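Local coordinates for protein ditrans,polycis-undecaprenyl-diphosphate synthase ((2E,6E)-farnesyl-diphosphate specific) (Acinetobacter baumannii, PDB 6ACS) that probably condenses isopentenyl diphosphate units in sequence with farnesyl diphosphate to make undecaprenyl diphosphate, the lipid carrier precursor for bacterial cell-wall synthesis, at residues Tyr7-Gly19 and Lys51-Ser63. Numbering follows the deposited sequence.
Sequences YHLPQHVAIIMDG and KTGVRALTVFAFS
Thr52 CB meets Leu9 CD2 (4.1 Å) where helix 42-52, the connection of a beta-alpha-beta crossover, returns beside the approach to strand 12-17. Strands 12-17 and 56-61, parallel neighbours in the cis-prenyltransferase sheet, illustrate how such a sheet places the predicted active site beyond its C-terminal ends. Gly53 closes the helix in a Schellman motif, and Val54 then turns CG1 toward Val13 CG2. At the entrance to strand 56-61, Arg55 N donates to Gln11 O (2.9 Å), a carbonyl that Ala56 N shares weakly. His12 swings its ring away from its own backbone N (chi1 -174°) and across Ala56, whose CB makes a CH-pi contact 3.6 Å from the ring centroid. On the reverse face of the sheet, Leu57 CD1 packs against Val13 CG1 and Ile15 CD1. Thr58 OG1 reaches the edge of the same imidazole, hydrogen-bonding His12 NE2 at 2.7 Å; since His12 ND1 is bonded to Pro179 O, the ring is gripped at both nitrogens. Beyond Val59, which packs against Met17, the backbone of Phe60 bonds to both Ile15 O and Met17 N. The Met17 chain bends at its last torsion (chi3 -69°), bringing CE to 3.9 Å from Ala61 CB. Past the strand ends, Phe62 rests CB on Ile16 CG2, 3.6 Å away, while its ring makes a cation-pi contact with Arg186. That arginine, outside both segments, also salt-bridges Asp18, the predicted magnesium ligand, whose CG sits 3.5 Å from Phe62 CD2.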
loop_
_atom_site.group_PDB
_atom_site.type_symbol
_atom_site.label_atom_id
_atom_site.label_comp_id
_atom_site.label_asym_id
_atom_site.label_seq_id
_atom_site.Cartn_x
_atom_site.Cartn_y
_atom_site.Cartn_z
ATOM N N TYR B 7 18.105 3.804 -18.814
ATOM C CA TYR B 7 16.692 3.477 -18.954
ATOM C C TYR B 7 16.320 2.390 -17.951
ATOM O O TYR B 7 16.962 1.336 -17.908
ATOM C CB TYR B 7 16.343 3.025 -20.367
ATOM C CG TYR B 7 14.906 3.350 -20.690
ATOM C CD1 TYR B 7 13.855 2.520 -20.295
ATOM C CD2 TYR B 7 14.600 4.537 -21.345
ATOM C CE1 TYR B 7 12.530 2.873 -20.572
ATOM C CE2 TYR B 7 13.300 4.889 -21.629
ATOM C CZ TYR B 7 12.269 4.057 -21.244
ATOM O OH TYR B 7 10.982 4.429 -21.558
ATOM N N HIS B 8 15.263 2.626 -17.187
ATOM C CA HIS B 8 14.879 1.741 -16.090
ATOM C C HIS B 8 13.547 1.097 -16.421
ATOM O O HIS B 8 12.552 1.794 -16.624
ATOM C CB HIS B 8 14.757 2.523 -14.785
ATOM C CG HIS B 8 15.989 3.293 -14.440
ATOM N ND1 HIS B 8 17.180 2.678 -14.122
ATOM C CD2 HIS B 8 16.227 4.625 -14.400
ATOM C CE1 HIS B 8 18.097 3.601 -13.883
ATOM N NE2 HIS B 8 17.545 4.789 -14.046
ATOM N N LEU B 9 13.555 -0.218 -16.564
ATOM C CA LEU B 9 12.371 -1.026 -16.823
ATOM C C LEU B 9 11.861 -1.638 -15.528
ATOM O O LEU B 9 12.662 -2.063 -14.688
ATOM C CB LEU B 9 12.674 -2.135 -17.822
ATOM C CG LEU B 9 12.723 -1.657 -19.275
ATOM C CD1 LEU B 9 13.457 -2.664 -20.133
ATOM C CD2 LEU B 9 11.291 -1.459 -19.775
ATOM N N PRO B 10 10.554 -1.700 -15.310
ATOM C CA PRO B 10 10.050 -2.369 -14.102
ATOM C C PRO B 10 10.224 -3.877 -14.201
ATOM O O PRO B 10 10.133 -4.464 -15.285
ATOM C CB PRO B 10 8.564 -1.988 -14.068
ATOM C CG PRO B 10 8.209 -1.752 -15.506
ATOM C CD PRO B 10 9.475 -1.208 -16.181
ATOM N N GLN B 11 10.460 -4.510 -13.039
ATOM C CA GLN B 11 10.484 -5.972 -12.996
ATOM C C GLN B 11 9.085 -6.556 -12.891
ATOM O O GLN B 11 8.839 -7.684 -13.335
ATOM C CB GLN B 11 11.296 -6.469 -11.793
ATOM C CG GLN B 11 12.609 -5.746 -11.566
ATOM C CD GLN B 11 13.785 -6.695 -11.430
ATOM O OE1 GLN B 11 14.938 -6.298 -11.626
ATOM N NE2 GLN B 11 13.505 -7.951 -11.103
ATOM N N HIS B 12 8.177 -5.819 -12.271
ATOM C CA HIS B 12 6.836 -6.310 -11.994
ATOM C C HIS B 12 5.873 -5.136 -12.135
ATOM O O HIS B 12 5.983 -4.120 -11.430
ATOM C CB HIS B 12 6.793 -6.943 -10.600
ATOM C CG HIS B 12 5.501 -7.623 -10.254
ATOM N ND1 HIS B 12 5.363 -8.371 -9.105
ATOM C CD2 HIS B 12 4.293 -7.659 -10.873
ATOM C CE1 HIS B 12 4.128 -8.844 -9.031
ATOM N NE2 HIS B 12 3.456 -8.419 -10.084
ATOM N N VAL B 13 4.964 -5.270 -13.098
ATOM C CA VAL B 13 3.925 -4.284 -13.374
ATOM C C VAL B 13 2.600 -4.848 -12.898
ATOM O O VAL B 13 2.286 -6.018 -13.150
ATOM C CB VAL B 13 3.843 -3.958 -14.876
ATOM C CG1 VAL B 13 2.681 -2.990 -15.133
ATOM C CG2 VAL B 13 5.156 -3.379 -15.343
ATOM N N ALA B 14 1.814 -4.015 -12.223
ATOM C CA ALA B 14 0.469 -4.385 -11.815
ATOM C C ALA B 14 -0.501 -3.398 -12.433
ATOM O O ALA B 14 -0.184 -2.220 -12.558
ATOM C CB ALA B 14 0.317 -4.381 -10.293
ATOM N N ILE B 15 -1.692 -3.869 -12.809
ATOM C CA ILE B 15 -2.686 -3.005 -13.448
ATOM C C ILE B 15 -4.056 -3.211 -12.814
ATOM O O ILE B 15 -4.552 -4.343 -12.740
ATOM C CB ILE B 15 -2.785 -3.257 -14.964
ATOM C CG1 ILE B 15 -1.404 -3.180 -15.612
ATOM C CG2 ILE B 15 -3.731 -2.226 -15.595
ATOM C CD1 ILE B 15 -1.434 -3.401 -17.138
ATOM N N ILE B 16 -4.676 -2.112 -12.393
ATOM C CA ILE B 16 -6.088 -2.080 -12.027
ATOM C C ILE B 16 -6.838 -1.625 -13.264
ATOM O O ILE B 16 -6.731 -0.461 -13.671
ATOM C CB ILE B 16 -6.336 -1.131 -10.855
ATOM C CG1 ILE B 16 -5.560 -1.616 -9.632
ATOM C CG2 ILE B 16 -7.830 -1.036 -10.538
ATOM C CD1 ILE B 16 -5.664 -0.621 -8.478
ATOM N N MET B 17 -7.558 -2.559 -13.874
ATOM C CA MET B 17 -8.265 -2.347 -15.131
ATOM C C MET B 17 -9.646 -1.822 -14.764
ATOM O O MET B 17 -10.519 -2.588 -14.346
ATOM C CB MET B 17 -8.339 -3.657 -15.909
ATOM C CG MET B 17 -6.982 -4.331 -16.130
ATOM S SD MET B 17 -7.090 -5.949 -16.952
ATOM C CE MET B 17 -7.873 -6.944 -15.685
ATOM N N ASP B 18 -9.861 -0.522 -14.940
ATOM C CA ASP B 18 -11.104 0.112 -14.525
ATOM C C ASP B 18 -11.629 0.971 -15.666
ATOM O O ASP B 18 -10.875 1.724 -16.287
ATOM C CB ASP B 18 -10.872 0.956 -13.259
ATOM C CG ASP B 18 -12.147 1.547 -12.696
ATOM O OD1 ASP B 18 -13.253 1.074 -13.057
ATOM O OD2 ASP B 18 -12.032 2.498 -11.888
ATOM N N GLY B 19 -12.941 0.902 -15.883
ATOM C CA GLY B 19 -13.587 1.580 -16.989
ATOM C C GLY B 19 -14.868 2.307 -16.646
ATOM O O GLY B 19 -15.557 2.795 -17.548
ATOM N N LYS B 51 8.376 -8.598 -24.509
ATOM C CA LYS B 51 9.424 -8.068 -25.386
ATOM C C LYS B 51 10.412 -7.169 -24.650
ATOM O O LYS B 51 11.536 -6.969 -25.133
ATOM C CB LYS B 51 8.792 -7.310 -26.555
ATOM C CG LYS B 51 8.062 -8.229 -27.524
ATOM C CD LYS B 51 7.355 -7.453 -28.608
ATOM C CE LYS B 51 8.325 -6.955 -29.660
ATOM N NZ LYS B 51 7.607 -6.363 -30.829
ATOM N N THR B 52 9.990 -6.528 -23.560
ATOM C CA THR B 52 10.870 -5.635 -22.814
ATOM C C THR B 52 11.546 -6.304 -21.622
ATOM O O THR B 52 12.314 -5.647 -20.911
ATOM C CB THR B 52 10.108 -4.381 -22.373
ATOM O OG1 THR B 52 8.955 -4.759 -21.612
ATOM C CG2 THR B 52 9.656 -3.611 -23.591
ATOM N N GLY B 53 11.218 -7.549 -21.320
ATOM C CA GLY B 53 11.908 -8.223 -20.251
ATOM C C GLY B 53 11.270 -8.065 -18.889
ATOM O O GLY B 53 11.905 -8.412 -17.893
ATOM N N VAL B 54 10.041 -7.554 -18.821
ATOM C CA VAL B 54 9.313 -7.514 -17.554
ATOM C C VAL B 54 9.137 -8.939 -17.049
ATOM O O VAL B 54 8.747 -9.833 -17.804
ATOM C CB VAL B 54 7.957 -6.820 -17.749
ATOM C CG1 VAL B 54 7.124 -6.860 -16.453
ATOM C CG2 VAL B 54 8.139 -5.392 -18.219
ATOM N N ARG B 55 9.431 -9.165 -15.769
ATOM C CA ARG B 55 9.374 -10.521 -15.233
ATOM C C ARG B 55 7.979 -10.939 -14.780
ATOM O O ARG B 55 7.687 -12.142 -14.730
ATOM C CB ARG B 55 10.333 -10.666 -14.053
ATOM C CG ARG B 55 11.786 -10.484 -14.450
ATOM C CD ARG B 55 12.713 -10.772 -13.292
ATOM N NE ARG B 55 14.061 -11.097 -13.753
ATOM C CZ ARG B 55 14.460 -12.318 -14.102
ATOM N NH1 ARG B 55 13.612 -13.340 -14.052
ATOM N NH2 ARG B 55 15.709 -12.518 -14.506
ATOM N N ALA B 56 7.123 -9.981 -14.418
ATOM C CA ALA B 56 5.809 -10.307 -13.886
ATOM C C ALA B 56 4.825 -9.200 -14.230
ATOM O O ALA B 56 5.156 -8.018 -14.144
ATOM C CB ALA B 56 5.847 -10.496 -12.365
ATOM N N LEU B 57 3.624 -9.600 -14.620
ATOM C CA LEU B 57 2.505 -8.695 -14.867
ATOM C C LEU B 57 1.307 -9.247 -14.119
ATOM O O LEU B 57 0.939 -10.409 -14.325
ATOM C CB LEU B 57 2.198 -8.594 -16.366
ATOM C CG LEU B 57 0.926 -7.842 -16.737
ATOM C CD1 LEU B 57 1.045 -6.362 -16.336
ATOM C CD2 LEU B 57 0.671 -8.006 -18.231
ATOM N N THR B 58 0.715 -8.436 -13.245
ATOM C CA THR B 58 -0.403 -8.867 -12.403
ATOM C C THR B 58 -1.582 -7.923 -12.615
ATOM O O THR B 58 -1.424 -6.705 -12.475
ATOM C CB THR B 58 0.019 -8.885 -10.922
ATOM O OG1 THR B 58 1.161 -9.749 -10.762
ATOM C CG2 THR B 58 -1.137 -9.338 -10.019
ATOM N N VAL B 59 -2.758 -8.466 -12.942
ATOM C CA VAL B 59 -3.885 -7.626 -13.342
ATOM C C VAL B 59 -5.124 -7.932 -12.506
ATOM O O VAL B 59 -5.347 -9.063 -12.056
ATOM C CB VAL B 59 -4.185 -7.767 -14.853
ATOM C CG1 VAL B 59 -2.934 -7.461 -15.660
ATOM C CG2 VAL B 59 -4.729 -9.131 -15.161
ATOM N N PHE B 60 -5.947 -6.894 -12.332
ATOM C CA PHE B 60 -7.103 -6.867 -11.434
ATOM C C PHE B 60 -8.257 -6.200 -12.174
ATOM O O PHE B 60 -8.177 -5.004 -12.482
ATOM C CB PHE B 60 -6.762 -6.040 -10.200
ATOM C CG PHE B 60 -7.820 -6.018 -9.130
ATOM C CD1 PHE B 60 -8.642 -7.102 -8.918
ATOM C CD2 PHE B 60 -7.969 -4.893 -8.324
ATOM C CE1 PHE B 60 -9.596 -7.076 -7.906
ATOM C CE2 PHE B 60 -8.922 -4.856 -7.312
ATOM C CZ PHE B 60 -9.733 -5.949 -7.104
ATOM N N ALA B 61 -9.329 -6.928 -12.441
ATOM C CA ALA B 61 -10.489 -6.308 -13.090
ATOM C C ALA B 61 -11.354 -5.600 -12.045
ATOM O O ALA B 61 -12.133 -6.234 -11.328
ATOM C CB ALA B 61 -11.296 -7.345 -13.861
ATOM N N PHE B 62 -11.180 -4.286 -11.916
ATOM C CA PHE B 62 -11.903 -3.534 -10.901
ATOM C C PHE B 62 -13.372 -3.373 -11.289
ATOM O O PHE B 62 -13.733 -3.387 -12.470
ATOM C CB PHE B 62 -11.275 -2.156 -10.693
ATOM C CG PHE B 62 -11.896 -1.376 -9.569
ATOM C CD1 PHE B 62 -11.574 -1.658 -8.250
ATOM C CD2 PHE B 62 -12.817 -0.375 -9.828
ATOM C CE1 PHE B 62 -12.153 -0.949 -7.211
ATOM C CE2 PHE B 62 -13.397 0.340 -8.794
ATOM C CZ PHE B 62 -13.063 0.055 -7.484
ATOM N N SER B 63 -14.220 -3.201 -10.280
ATOM C CA SER B 63 -15.630 -2.907 -10.521
ATOM C C SER B 63 -16.272 -2.289 -9.283
ATOM O O SER B 63 -15.866 -2.571 -8.158
ATOM C CB SER B 63 -16.388 -4.169 -10.938
ATOM O OG SER B 63 -17.754 -3.879 -11.181
HETATM O O HOH W 1 -14.482 -1.438 -14.825
#